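Side-chain contact in endonuclease NucS (Thermococcus kodakarensis KOD1, PDB 5GKE), which cleaves DNA as a mismatch restriction endonuclease, and probably cuts the 3' and 5' single-stranded ends of branched DNA: residues E137-N142 / V176-K181. The protein carries 1 engineered substitution. Residues are numbered along the deposited sequence; the frame is centred on the assembly and turned at random.
Sequences ELIFEN and VVLELK. With MG (magnesium ion), chain E; nucleotides of chain C.
Ile139, on helix 132-141, meets Leu178 and Leu180 of strand 175-180, two residues apart and so on the same face of the sheet. The bond from CA to CB is directed toward the strand, and at CB the side chain forks. CG2 meets Leu178 CD1 at 3.9 Å; CG1 lies anti to the carbonyl carbon (chi1 -68°), and with chi2 extended at 176° it carries CD1 out to the leucine methyls, where it touches Leu180 CD2 at 3.8 Å and also Leu178 CD1. Ile139 and each leucine reach toward each other, tip to tip. No hydrogen bond crosses; Ile139 CA and Leu178 CA stay 10.0 Å apart, and the contact is apolar and buried. Val145 and Ile146 add to the packing around Ile139.

Glu179, between the two leucines, projects from the other face, where Val177 packs on helix 187-204. Both its carboxylate oxygens bind the magnesium ion, OE1 at 2.4 Å, with OP1 of DC6 of chain C a further ligand; Gln192 belongs to the same metal site. Lys181 NZ donates to that OP1 at 2.6 Å and forms a salt bridge with Glu179 OE1 at 3.1 Å. Glu179, Leu180 and Lys181 form the (D/E)XK part of the PD-(D/E)XK nuclease motif, at the end of a core strand with helices on both sides.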
# COMPACT_ATOMS: atom_id res chain seq x y z
N GLU A 137 8.69 -12.40 -18.71
CA GLU A 137 8.54 -12.47 -20.17
C GLU A 137 9.87 -12.32 -20.92
O GLU A 137 10.12 -13.01 -21.90
CB GLU A 137 7.54 -11.42 -20.67
CG GLU A 137 6.10 -11.74 -20.26
CD GLU A 137 5.13 -10.60 -20.50
OE1 GLU A 137 5.44 -9.70 -21.32
OE2 GLU A 137 4.05 -10.60 -19.87
N LEU A 138 10.71 -11.42 -20.44
CA LEU A 138 12.03 -11.28 -21.03
C LEU A 138 12.79 -12.59 -20.91
O LEU A 138 13.40 -13.05 -21.86
CB LEU A 138 12.80 -10.15 -20.35
CG LEU A 138 14.24 -9.96 -20.83
CD1 LEU A 138 14.27 -9.85 -22.33
CD2 LEU A 138 14.81 -8.71 -20.22
N ILE A 139 12.72 -13.18 -19.73
CA ILE A 139 13.52 -14.36 -19.44
C ILE A 139 13.04 -15.56 -20.27
O ILE A 139 13.84 -16.39 -20.67
CB ILE A 139 13.50 -14.66 -17.94
CG1 ILE A 139 14.26 -13.55 -17.21
CG2 ILE A 139 14.14 -16.00 -17.65
CD1 ILE A 139 14.26 -13.65 -15.70
N PHE A 140 11.76 -15.63 -20.56
CA PHE A 140 11.28 -16.69 -21.44
C PHE A 140 11.68 -16.43 -22.91
O PHE A 140 12.12 -17.34 -23.60
CB PHE A 140 9.76 -16.87 -21.30
CG PHE A 140 9.38 -17.77 -20.16
CD1 PHE A 140 9.45 -17.32 -18.85
CD2 PHE A 140 8.97 -19.08 -20.39
CE1 PHE A 140 9.13 -18.16 -17.79
CE2 PHE A 140 8.64 -19.91 -19.34
CZ PHE A 140 8.72 -19.45 -18.03
N GLU A 141 11.56 -15.18 -23.36
CA GLU A 141 12.01 -14.81 -24.71
C GLU A 141 13.50 -15.04 -24.88
O GLU A 141 13.94 -15.50 -25.92
CB GLU A 141 11.70 -13.34 -25.01
CG GLU A 141 10.24 -12.99 -25.17
CD GLU A 141 10.04 -11.50 -25.47
OE1 GLU A 141 10.95 -10.87 -26.05
OE2 GLU A 141 8.97 -10.95 -25.11
N ASN A 142 14.27 -14.72 -23.85
CA ASN A 142 15.73 -14.78 -23.92
C ASN A 142 16.40 -15.36 -22.68
O ASN A 142 17.03 -14.63 -21.92
CB ASN A 142 16.32 -13.38 -24.14
CG ASN A 142 15.99 -12.81 -25.49
OD1 ASN A 142 15.04 -12.04 -25.63
ND2 ASN A 142 16.76 -13.19 -26.50
N VAL A 176 16.40 -25.27 -11.58
CA VAL A 176 16.67 -23.88 -11.22
C VAL A 176 15.40 -23.16 -10.76
O VAL A 176 14.39 -23.14 -11.47
CB VAL A 176 17.31 -23.10 -12.39
CG1 VAL A 176 17.51 -21.64 -12.01
CG2 VAL A 176 18.63 -23.73 -12.79
N VAL A 177 15.45 -22.61 -9.55
CA VAL A 177 14.48 -21.61 -9.10
C VAL A 177 15.00 -20.23 -9.40
O VAL A 177 16.14 -19.92 -9.05
CB VAL A 177 14.23 -21.63 -7.59
CG1 VAL A 177 12.89 -21.00 -7.28
CG2 VAL A 177 14.30 -23.02 -7.06
N LEU A 178 14.18 -19.41 -10.04
CA LEU A 178 14.46 -17.97 -10.12
C LEU A 178 13.51 -17.24 -9.19
O LEU A 178 12.31 -17.53 -9.16
CB LEU A 178 14.29 -17.44 -11.54
CG LEU A 178 15.10 -17.98 -12.71
CD1 LEU A 178 14.82 -17.09 -13.92
CD2 LEU A 178 16.59 -18.05 -12.40
N GLU A 179 14.06 -16.32 -8.40
CA GLU A 179 13.26 -15.32 -7.70
C GLU A 179 13.56 -13.94 -8.30
O GLU A 179 14.71 -13.52 -8.36
CB GLU A 179 13.53 -15.33 -6.20
CG GLU A 179 12.80 -14.22 -5.42
CD GLU A 179 11.28 -14.33 -5.47
OE1 GLU A 179 10.61 -13.36 -5.03
OE2 GLU A 179 10.74 -15.37 -5.91
N LEU A 180 12.52 -13.27 -8.79
CA LEU A 180 12.69 -11.98 -9.46
C LEU A 180 12.28 -10.84 -8.55
O LEU A 180 11.35 -10.98 -7.75
CB LEU A 180 11.85 -11.91 -10.74
CG LEU A 180 11.79 -13.15 -11.63
CD1 LEU A 180 10.88 -12.91 -12.86
CD2 LEU A 180 13.20 -13.56 -12.05
N LYS A 181 13.00 -9.73 -8.67
CA LYS A 181 12.60 -8.45 -8.07
C LYS A 181 12.87 -7.32 -9.04
O LYS A 181 13.99 -7.19 -9.54
CB LYS A 181 13.34 -8.18 -6.76
CG LYS A 181 13.01 -9.15 -5.65
CD LYS A 181 11.53 -9.11 -5.29
CE LYS A 181 11.19 -10.28 -4.38
NZ LYS A 181 9.74 -10.52 -4.23
MG MG E . 8.51 -14.12 -5.87
P DC C 6 6.62 -11.56 -4.69
OP1 DC C 6 7.89 -11.83 -5.40
OP2 DC C 6 6.66 -11.13 -3.28
O5' DC C 6 5.85 -10.46 -5.55
C5' DC C 6 5.59 -10.72 -6.92
C4' DC C 6 4.75 -9.62 -7.54
O4' DC C 6 3.55 -9.42 -6.76
C3' DC C 6 5.43 -8.26 -7.60
O3' DC C 6 4.94 -7.58 -8.75
C2' DC C 6 4.95 -7.60 -6.31
C1' DC C 6 3.52 -8.10 -6.25
N1 DC C 6 2.93 -8.16 -4.88
C2 DC C 6 1.75 -7.45 -4.61
O2 DC C 6 1.24 -6.77 -5.50
N3 DC C 6 1.21 -7.53 -3.37
C4 DC C 6 1.79 -8.28 -2.43
N4 DC C 6 1.22 -8.33 -1.22
C5 DC C 6 2.99 -9.02 -2.68
C6 DC C 6 3.51 -8.93 -3.91